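Local coordinates for protein metal-dependent hydrolase (Lactobacillus plantarum, PDB 2F6K) that probably catalyses the metal-dependent decarboxylation of 2-amino-3-carboxymuconate semialdehyde, a step in tryptophan breakdown, as a member of the amidohydrolase superfamily, at residues F6-L11 against S52-S57; E143-Q148 against Y196-V201; V213-A218 against D228-M233. All blocks are in the same frame, centred on the assembly; numbering follows the deposited sequence.

Contact 1 of 3, residues F6-L11 against S52-S57; sequences FHTHYL and SILSLS. With MN (manganese (II) ion), chain C.
His9, packed against Ser55 and Ser57, is the second histidine of the His-X-His motif of an amidohydrolase TIM barrel, carried with His7 at the end of the first strand, 3-9, beside the second, 49-55. Both histidines bind the manganese ion through NE2, that of His9 lying 2.3 Å from the metal; His154, Asp266 and two waters complete the site. With NE2 on the metal, His9 ND1 turns to the other strand and donates to Ser55 O at 2.9 Å, with an angle of 153° at the hydrogen. The acceptor lies nearly in the imidazole plane, yet ND1 itself stands well above the plane of the carbonyl, 58° out of it. Ser55 OG, 3.1 Å from His9 ND1, takes a second, weak and bent bond. Ser57 CB sits over the centre of one ring face, 3.5 Å from the His9 centroid, a CH-pi contact, so that metal, carbonyl and methylene together fix the ring's rotation. Ser57 OG, anti to its backbone N (chi1 -179°), is hydrogen-bonded to a metal-bound water and is thus a second-shell group.

Back along the strands, Ser55 N donates to Thr8 O at 3.2 Å, and a water joins Thr8 OG1 to Ser52 OG. Beyond His9, Tyr10 brings its ring edge to the Ser55 backbone, CE2 lying 3.3 Å from Ser55 C, while its hydroxyl bonds to Ala76 O on helix 66-86. Away from the metal, Ile53 CG1 lies over one face of Phe6, offset toward the rim and 4.0 Å from Phe6 CE2.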
loop_
_atom_site.group_PDB
_atom_site.type_symbol
_atom_site.label_atom_id
_atom_site.label_comp_id
_atom_site.label_asym_id
_atom_site.label_seq_id
_atom_site.Cartn_x
_atom_site.Cartn_y
_atom_site.Cartn_z
ATOM N N PHE A 6 -28.481 9.433 17.222
ATOM C CA PHE A 6 -28.343 8.971 15.844
ATOM C C PHE A 6 -27.040 8.250 15.521
ATOM O O PHE A 6 -26.757 7.951 14.355
ATOM C CB PHE A 6 -28.521 10.133 14.869
ATOM C CG PHE A 6 -29.685 9.965 13.943
ATOM C CD1 PHE A 6 -30.830 10.743 14.095
ATOM C CD2 PHE A 6 -29.650 9.014 12.927
ATOM C CE1 PHE A 6 -31.926 10.579 13.246
ATOM C CE2 PHE A 6 -30.743 8.838 12.072
ATOM C CZ PHE A 6 -31.883 9.624 12.232
ATOM N N HIS A 7 -26.239 7.981 16.545
ATOM C CA HIS A 7 -24.974 7.280 16.361
ATOM C C HIS A 7 -24.744 6.437 17.600
ATOM O O HIS A 7 -24.085 6.857 18.545
ATOM C CB HIS A 7 -23.823 8.271 16.158
ATOM C CG HIS A 7 -22.521 7.628 15.777
ATOM N ND1 HIS A 7 -21.639 8.208 14.891
ATOM C CD2 HIS A 7 -21.935 6.476 16.188
ATOM C CE1 HIS A 7 -20.567 7.445 14.772
ATOM N NE2 HIS A 7 -20.721 6.388 15.550
ATOM N N THR A 8 -25.317 5.243 17.588
ATOM C CA THR A 8 -25.202 4.317 18.699
ATOM C C THR A 8 -25.175 2.924 18.057
ATOM O O THR A 8 -25.807 2.708 17.017
ATOM C CB THR A 8 -26.391 4.525 19.679
ATOM O OG1 THR A 8 -26.376 3.502 20.676
ATOM C CG2 THR A 8 -27.721 4.527 18.931
ATOM N N HIS A 9 -24.445 1.985 18.655
ATOM C CA HIS A 9 -24.311 0.666 18.032
ATOM C C HIS A 9 -24.756 -0.590 18.787
ATOM O O HIS A 9 -24.978 -0.578 20.003
ATOM C CB HIS A 9 -22.854 0.457 17.610
ATOM C CG HIS A 9 -22.285 1.567 16.779
ATOM N ND1 HIS A 9 -22.767 1.887 15.529
ATOM C CD2 HIS A 9 -21.253 2.413 17.011
ATOM C CE1 HIS A 9 -22.056 2.882 15.027
ATOM N NE2 HIS A 9 -21.130 3.220 15.905
ATOM N N TYR A 10 -24.864 -1.682 18.031
ATOM C CA TYR A 10 -25.237 -2.985 18.575
ATOM C C TYR A 10 -24.331 -4.025 17.920
ATOM O O TYR A 10 -23.780 -3.778 16.850
ATOM C CB TYR A 10 -26.712 -3.303 18.287
ATOM C CG TYR A 10 -27.078 -3.464 16.822
ATOM C CD1 TYR A 10 -27.542 -4.682 16.329
ATOM C CD2 TYR A 10 -26.977 -2.396 15.936
ATOM C CE1 TYR A 10 -27.898 -4.836 14.987
ATOM C CE2 TYR A 10 -27.330 -2.542 14.592
ATOM C CZ TYR A 10 -27.789 -3.762 14.128
ATOM O OH TYR A 10 -28.144 -3.902 12.807
ATOM N N LEU A 11 -24.157 -5.175 18.565
ATOM C CA LEU A 11 -23.300 -6.219 18.010
ATOM C C LEU A 11 -23.951 -7.598 18.002
ATOM O O LEU A 11 -24.019 -8.259 19.034
ATOM C CB LEU A 11 -21.974 -6.299 18.782
ATOM C CG LEU A 11 -20.968 -5.149 18.617
ATOM C CD1 LEU A 11 -21.426 -3.924 19.391
ATOM C CD2 LEU A 11 -19.610 -5.585 19.121
ATOM N N SER A 52 -33.143 5.803 20.272
ATOM C CA SER A 52 -31.840 5.536 19.663
ATOM C C SER A 52 -31.988 4.868 18.295
ATOM O O SER A 52 -32.751 3.903 18.150
ATOM C CB SER A 52 -31.004 4.602 20.556
ATOM O OG SER A 52 -30.701 5.169 21.819
ATOM N N ILE A 53 -31.273 5.370 17.292
ATOM C CA ILE A 53 -31.326 4.740 15.982
ATOM C C ILE A 53 -30.087 3.861 15.870
ATOM O O ILE A 53 -29.009 4.341 15.542
ATOM C CB ILE A 53 -31.319 5.755 14.823
ATOM C CG1 ILE A 53 -32.605 6.583 14.838
ATOM C CG2 ILE A 53 -31.215 5.008 13.485
ATOM C CD1 ILE A 53 -32.696 7.564 15.967
ATOM N N LEU A 54 -30.250 2.571 16.143
ATOM C CA LEU A 54 -29.138 1.632 16.101
ATOM C C LEU A 54 -28.552 1.376 14.712
ATOM O O LEU A 54 -29.255 1.416 13.697
ATOM C CB LEU A 54 -29.575 0.306 16.722
ATOM C CG LEU A 54 -29.984 0.375 18.196
ATOM C CD1 LEU A 54 -30.680 -0.910 18.581
ATOM C CD2 LEU A 54 -28.757 0.612 19.083
ATOM N N SER A 55 -27.247 1.120 14.679
ATOM C CA SER A 55 -26.549 0.828 13.437
ATOM C C SER A 55 -25.342 -0.050 13.734
ATOM O O SER A 55 -24.804 -0.035 14.844
ATOM C CB SER A 55 -26.074 2.115 12.759
ATOM O OG SER A 55 -24.969 2.667 13.446
ATOM N N LEU A 56 -24.923 -0.820 12.738
ATOM C CA LEU A 56 -23.770 -1.697 12.885
ATOM C C LEU A 56 -22.526 -0.840 12.665
ATOM O O LEU A 56 -22.452 -0.076 11.699
ATOM C CB LEU A 56 -23.842 -2.822 11.850
ATOM C CG LEU A 56 -22.888 -4.008 11.978
ATOM C CD1 LEU A 56 -23.218 -4.804 13.235
ATOM C CD2 LEU A 56 -23.015 -4.890 10.754
ATOM N N SER A 57 -21.561 -0.954 13.573
ATOM C CA SER A 57 -20.316 -0.186 13.486
ATOM C C SER A 57 -19.302 -0.873 12.567
ATOM O O SER A 57 -19.614 -1.872 11.920
ATOM C CB SER A 57 -19.711 -0.028 14.887
ATOM O OG SER A 57 -18.516 0.739 14.860
HETATM MN MN MN C . -19.424 4.697 15.608
HETATM O O HOH W 1 -27.878 4.806 22.511
HETATM O O HOH W 2 -21.537 -2.577 15.992
HETATM O O HOH W 3 -26.945 -1.881 10.531
HETATM O O HOH W 4 -18.184 2.863 16.253
HETATM O O HOH W 5 -17.621 5.744 15.644
#

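Contact 2 of 3, residues E143-Q148 against Y196-V201; sequences ELDARQ and YPNIKV
Asp145 and Asn198 carry the polar part of this contact, where the end of helix 138-145 meets the turn leading into barrel strand 200-203. Asp145 CG is anti to its backbone N (chi1 -168°), and from there OD1 accepts Asn198 N at 2.8 Å, met on its syn side, with a weak second bond from Ile199 N. Asp145 OD2 takes Asn198 ND2 at 2.8 Å in a straighter bond, 161° at the hydrogen; the donor comes from above the carboxylate plane, and the two flat groups are turned 38° apart. An alanine at Asp145 would probably leave Asn198 N and ND2 without these acceptors and the Asn198 amide freer to turn.

The apolar contacts lie beside this grip. Ile199 CD1 touches Leu144 CB at 3.9 Å, its CG1 lies 3.6 Å from Asp145 CA, and the Tyr196 ring presents its edge to Asp145 CB.

Backbone contacts finish the join. Gln148, with positive phi, is the C-prime residue of a Schellman motif, its N bonded to Asp145 O; its CA makes a CA-H...O contact of 3.2 Å with Asn198 O.

In chemical terms, one carboxylate gathers N-H groups of the type I turn from Tyr196 to Ile199 and of the Asn198 side chain, so its negative charge is probably stabilised by several neutral N-H dipoles while the turn is tied to the helix end.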
loop_
_atom_site.group_PDB
_atom_site.type_symbol
_atom_site.label_atom_id
_atom_site.label_comp_id
_atom_site.label_asym_id
_atom_site.label_seq_id
_atom_site.Cartn_x
_atom_site.Cartn_y
_atom_site.Cartn_z
ATOM N N GLU A 143 -31.680 3.211 -5.939
ATOM C CA GLU A 143 -32.716 2.641 -5.085
ATOM C C GLU A 143 -32.900 3.462 -3.815
ATOM O O GLU A 143 -34.002 3.542 -3.274
ATOM C CB GLU A 143 -32.365 1.203 -4.703
ATOM C CG GLU A 143 -32.506 0.186 -5.833
ATOM C CD GLU A 143 -33.919 0.123 -6.409
ATOM O OE1 GLU A 143 -34.885 0.441 -5.679
ATOM O OE2 GLU A 143 -34.063 -0.260 -7.588
ATOM N N LEU A 144 -31.813 4.067 -3.341
ATOM C CA LEU A 144 -31.853 4.872 -2.129
ATOM C C LEU A 144 -32.438 6.245 -2.399
ATOM O O LEU A 144 -33.185 6.777 -1.583
ATOM C CB LEU A 144 -30.446 5.009 -1.532
ATOM C CG LEU A 144 -29.915 3.794 -0.759
ATOM C CD1 LEU A 144 -28.410 3.906 -0.545
ATOM C CD2 LEU A 144 -30.638 3.694 0.567
ATOM N N ASP A 145 -32.100 6.822 -3.545
ATOM C CA ASP A 145 -32.612 8.145 -3.883
ATOM C C ASP A 145 -34.112 8.089 -4.164
ATOM O O ASP A 145 -34.852 9.022 -3.856
ATOM C CB ASP A 145 -31.886 8.713 -5.102
ATOM C CG ASP A 145 -32.172 10.194 -5.312
ATOM O OD1 ASP A 145 -31.697 11.024 -4.508
ATOM O OD2 ASP A 145 -32.881 10.530 -6.276
ATOM N N ALA A 146 -34.563 6.988 -4.748
ATOM C CA ALA A 146 -35.976 6.842 -5.063
ATOM C C ALA A 146 -36.822 6.814 -3.790
ATOM O O ALA A 146 -38.020 7.102 -3.824
ATOM C CB ALA A 146 -36.201 5.574 -5.880
ATOM N N ARG A 147 -36.195 6.471 -2.670
ATOM C CA ARG A 147 -36.915 6.408 -1.402
ATOM C C ARG A 147 -36.552 7.559 -0.475
ATOM O O ARG A 147 -36.983 7.586 0.676
ATOM C CB ARG A 147 -36.639 5.070 -0.708
ATOM C CG ARG A 147 -37.063 3.870 -1.538
ATOM C CD ARG A 147 -36.601 2.539 -0.952
ATOM N NE ARG A 147 -37.231 1.416 -1.651
ATOM C CZ ARG A 147 -36.954 1.052 -2.900
ATOM N NH1 ARG A 147 -36.040 1.716 -3.597
ATOM N NH2 ARG A 147 -37.613 0.046 -3.459
ATOM N N GLN A 148 -35.773 8.516 -0.975
ATOM C CA GLN A 148 -35.370 9.665 -0.155
ATOM C C GLN A 148 -34.837 9.134 1.165
ATOM O O GLN A 148 -35.126 9.672 2.227
ATOM C CB GLN A 148 -36.574 10.565 0.113
ATOM C CG GLN A 148 -37.110 11.263 -1.117
ATOM C CD GLN A 148 -38.594 11.531 -1.022
ATOM O OE1 GLN A 148 -39.399 10.598 -1.035
ATOM N NE2 GLN A 148 -38.971 12.806 -0.926
ATOM N N TYR A 196 -28.027 12.404 -6.681
ATOM C CA TYR A 196 -28.965 11.799 -5.738
ATOM C C TYR A 196 -29.322 12.796 -4.641
ATOM O O TYR A 196 -29.089 12.544 -3.457
ATOM C CB TYR A 196 -28.355 10.535 -5.129
ATOM C CG TYR A 196 -27.736 9.629 -6.166
ATOM C CD1 TYR A 196 -26.351 9.533 -6.295
ATOM C CD2 TYR A 196 -28.531 8.922 -7.070
ATOM C CE1 TYR A 196 -25.772 8.757 -7.304
ATOM C CE2 TYR A 196 -27.965 8.145 -8.083
ATOM C CZ TYR A 196 -26.588 8.068 -8.196
ATOM O OH TYR A 196 -26.032 7.314 -9.205
ATOM N N PRO A 197 -29.927 13.934 -5.029
ATOM C CA PRO A 197 -30.342 15.021 -4.137
ATOM C C PRO A 197 -31.333 14.626 -3.054
ATOM O O PRO A 197 -31.400 15.264 -2.005
ATOM C CB PRO A 197 -30.940 16.036 -5.103
ATOM C CG PRO A 197 -31.606 15.152 -6.101
ATOM C CD PRO A 197 -30.526 14.120 -6.367
ATOM N N ASN A 198 -32.091 13.569 -3.305
ATOM C CA ASN A 198 -33.106 13.115 -2.370
ATOM C C ASN A 198 -32.584 12.308 -1.199
ATOM O O ASN A 198 -33.291 12.128 -0.204
ATOM C CB ASN A 198 -34.167 12.324 -3.131
ATOM C CG ASN A 198 -34.755 13.126 -4.268
ATOM O OD1 ASN A 198 -35.344 14.187 -4.040
ATOM N ND2 ASN A 198 -34.580 12.645 -5.503
ATOM N N ILE A 199 -31.358 11.813 -1.310
ATOM C CA ILE A 199 -30.784 11.047 -0.219
ATOM C C ILE A 199 -30.352 12.021 0.859
ATOM O O ILE A 199 -29.849 13.101 0.561
ATOM C CB ILE A 199 -29.552 10.250 -0.667
ATOM C CG1 ILE A 199 -29.960 9.225 -1.730
ATOM C CG2 ILE A 199 -28.912 9.567 0.546
ATOM C CD1 ILE A 199 -28.808 8.418 -2.285
ATOM N N LYS A 200 -30.562 11.640 2.112
ATOM C CA LYS A 200 -30.175 12.479 3.235
ATOM C C LYS A 200 -28.965 11.808 3.858
ATOM O O LYS A 200 -29.088 10.821 4.586
ATOM C CB LYS A 200 -31.316 12.565 4.235
ATOM C CG LYS A 200 -32.576 13.151 3.639
ATOM C CD LYS A 200 -33.806 12.706 4.410
ATOM C CE LYS A 200 -35.049 13.337 3.827
ATOM N NZ LYS A 200 -35.076 13.191 2.337
ATOM N N VAL A 201 -27.795 12.353 3.551
ATOM C CA VAL A 201 -26.533 11.818 4.029
ATOM C C VAL A 201 -26.072 12.378 5.366
ATOM O O VAL A 201 -25.877 13.581 5.522
ATOM C CB VAL A 201 -25.437 12.074 2.976
ATOM C CG1 VAL A 201 -24.090 11.574 3.463
ATOM C CG2 VAL A 201 -25.826 11.404 1.678
#

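Contact 3 of 3, residues V213-A218 against D228-M233; sequences VDDRIA and DVYDVM
The Tyr230 ring has Val229 CG1, from its own helix, over the centre of one face, and Asp215 OD2 at its edge, in the ring plane. There Tyr230 OH donates to Asp215 OD2 at 2.6 Å, using the anti lone pair of that oxygen. The two side chains cross at about a right angle, with carboxylate and ring planes 37° apart. Asp215 OD2 also forms a salt bridge with Arg247 of the second subunit, so a single oxygen serves both the helix pair and the interface. Ala218 CB approaches the ring obliquely, 3.8 Å from Tyr230 CE2.

Deeper in, Val229 fits between Ala218 and Asp214: its CG1 touches Ala218 CB at 3.9 Å, and its CG2 lies 3.6 Å from Asp214 OD1. The Asp214 carboxylate reaches tip to tip toward selenomethionine Met233. A water donates to Ala218 O and accepts from Val229 N, occupying an N-H of the first turn of the second helix, while Asp228 OD1 caps that helix by accepting Asp231 N.

The axes of 213-218 and 229-233 pass 10.7 Å apart at 144°, a roughly antiparallel pairing of two helices in the beta-alpha-beta crossover from barrel strand 200-203 to strand 237-239.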
loop_
_atom_site.group_PDB
_atom_site.type_symbol
_atom_site.label_atom_id
_atom_site.label_comp_id
_atom_site.label_asym_id
_atom_site.label_seq_id
_atom_site.Cartn_x
_atom_site.Cartn_y
_atom_site.Cartn_z
ATOM N N VAL A 213 -10.592 21.245 5.536
ATOM C CA VAL A 213 -10.239 21.077 4.122
ATOM C C VAL A 213 -11.145 21.784 3.123
ATOM O O VAL A 213 -10.692 22.183 2.047
ATOM C CB VAL A 213 -10.169 19.586 3.706
ATOM C CG1 VAL A 213 -8.915 18.970 4.242
ATOM C CG2 VAL A 213 -11.392 18.835 4.210
ATOM N N ASP A 214 -12.417 21.936 3.471
ATOM C CA ASP A 214 -13.362 22.586 2.567
ATOM C C ASP A 214 -12.795 23.847 1.922
ATOM O O ASP A 214 -12.805 23.980 0.698
ATOM C CB ASP A 214 -14.679 22.908 3.292
ATOM C CG ASP A 214 -15.554 21.677 3.490
ATOM O OD1 ASP A 214 -15.141 20.583 3.044
ATOM O OD2 ASP A 214 -16.649 21.800 4.086
ATOM N N ASP A 215 -12.269 24.752 2.734
ATOM C CA ASP A 215 -11.728 26.000 2.219
ATOM C C ASP A 215 -10.528 25.803 1.327
ATOM O O ASP A 215 -10.233 26.640 0.476
ATOM C CB ASP A 215 -11.367 26.913 3.383
ATOM C CG ASP A 215 -12.581 27.309 4.188
ATOM O OD1 ASP A 215 -12.480 27.370 5.429
ATOM O OD2 ASP A 215 -13.645 27.560 3.574
ATOM N N ARG A 216 -9.847 24.683 1.508
ATOM C CA ARG A 216 -8.659 24.391 0.725
ATOM C C ARG A 216 -8.997 23.805 -0.642
ATOM O O ARG A 216 -8.325 24.090 -1.633
ATOM C CB ARG A 216 -7.771 23.416 1.503
ATOM C CG ARG A 216 -6.349 23.278 0.985
ATOM C CD ARG A 216 -5.605 22.228 1.812
ATOM N NE ARG A 216 -4.240 22.006 1.350
ATOM C CZ ARG A 216 -3.259 22.893 1.468
ATOM N NH1 ARG A 216 -3.490 24.066 2.040
ATOM N NH2 ARG A 216 -2.048 22.610 1.006
ATOM N N ILE A 217 -10.043 22.989 -0.695
ATOM C CA ILE A 217 -10.441 22.351 -1.944
ATOM C C ILE A 217 -11.563 23.081 -2.675
ATOM O O ILE A 217 -11.867 22.770 -3.831
ATOM C CB ILE A 217 -10.898 20.909 -1.687
ATOM C CG1 ILE A 217 -12.213 20.912 -0.898
ATOM C CG2 ILE A 217 -9.821 20.167 -0.913
ATOM C CD1 ILE A 217 -12.785 19.534 -0.645
ATOM N N ALA A 218 -12.176 24.046 -1.998
ATOM C CA ALA A 218 -13.281 24.798 -2.582
ATOM C C ALA A 218 -13.055 25.156 -4.053
ATOM O O ALA A 218 -13.903 24.885 -4.904
ATOM C CB ALA A 218 -13.545 26.062 -1.759
ATOM N N ASP A 228 -20.128 23.178 -5.635
ATOM C CA ASP A 228 -19.878 24.221 -4.644
ATOM C C ASP A 228 -19.892 23.501 -3.296
ATOM O O ASP A 228 -20.954 23.168 -2.775
ATOM C CB ASP A 228 -20.981 25.281 -4.696
ATOM C CG ASP A 228 -20.700 26.462 -3.783
ATOM O OD1 ASP A 228 -20.332 26.237 -2.605
ATOM O OD2 ASP A 228 -20.857 27.617 -4.244
ATOM N N VAL A 229 -18.713 23.251 -2.741
ATOM C CA VAL A 229 -18.610 22.525 -1.484
ATOM C C VAL A 229 -19.447 23.140 -0.361
ATOM O O VAL A 229 -20.017 22.421 0.469
ATOM C CB VAL A 229 -17.108 22.376 -1.063
ATOM C CG1 VAL A 229 -16.507 23.731 -0.704
ATOM C CG2 VAL A 229 -16.984 21.383 0.080
ATOM N N TYR A 230 -19.541 24.466 -0.348
ATOM C CA TYR A 230 -20.318 25.164 0.673
ATOM C C TYR A 230 -21.808 24.880 0.564
ATOM O O TYR A 230 -22.499 24.854 1.581
ATOM C CB TYR A 230 -20.062 26.664 0.595
ATOM C CG TYR A 230 -18.600 26.980 0.740
ATOM C CD1 TYR A 230 -17.922 26.707 1.934
ATOM C CD2 TYR A 230 -17.878 27.529 -0.323
ATOM C CE1 TYR A 230 -16.558 26.976 2.066
ATOM C CE2 TYR A 230 -16.522 27.801 -0.204
ATOM C CZ TYR A 230 -15.864 27.525 0.993
ATOM O OH TYR A 230 -14.516 27.807 1.108
ATOM N N ASP A 231 -22.317 24.679 -0.652
ATOM C CA ASP A 231 -23.736 24.355 -0.804
ATOM C C ASP A 231 -23.957 22.934 -0.299
ATOM O O ASP A 231 -24.959 22.644 0.359
ATOM C CB ASP A 231 -24.189 24.445 -2.264
ATOM C CG ASP A 231 -24.279 25.868 -2.757
ATOM O OD1 ASP A 231 -24.688 26.749 -1.959
ATOM O OD2 ASP A 231 -23.953 26.103 -3.944
ATOM N N VAL A 232 -23.011 22.049 -0.605
ATOM C CA VAL A 232 -23.112 20.661 -0.174
ATOM C C VAL A 232 -23.104 20.560 1.358
ATOM O O VAL A 232 -23.832 19.752 1.946
ATOM C CB VAL A 232 -21.959 19.812 -0.758
ATOM C CG1 VAL A 232 -22.113 18.363 -0.334
ATOM C CG2 VAL A 232 -21.957 19.915 -2.276
HETATM N N MSE A 233 -22.286 21.388 2.004
HETATM C CA MSE A 233 -22.215 21.375 3.460
HETATM C C MSE A 233 -23.549 21.787 4.078
HETATM O O MSE A 233 -23.846 21.447 5.221
HETATM C CB MSE A 233 -21.087 22.294 3.943
HETATM C CG MSE A 233 -19.672 21.761 3.628
HETATM SE SE MSE A 233 -19.261 20.047 4.493
HETATM C CE MSE A 233 -18.961 20.716 6.282
HETATM O O HOH W 6 -16.372 24.159 -4.200
#

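The three contacts sample one TIM barrel from its metal centre outward. Contact 1 holds two of the manganese ligands toward the C-terminal ends of strands 3-9 and 49-55. Contact 2 reaches the same sheet at another place, where strand 200-203 begins; the two centres are about 21 Å apart, with nearest atoms about 8 Å apart and no touch. From strand 200-203 the chain runs on into helix 210-225 of contact 3, whose centre lies about 21 Å from that of contact 2 and about 29 Å from that of contact 1. Contacts 2 and 3 are therefore framework packing away from the metal, and only contact 3 also meets a neighbouring subunit.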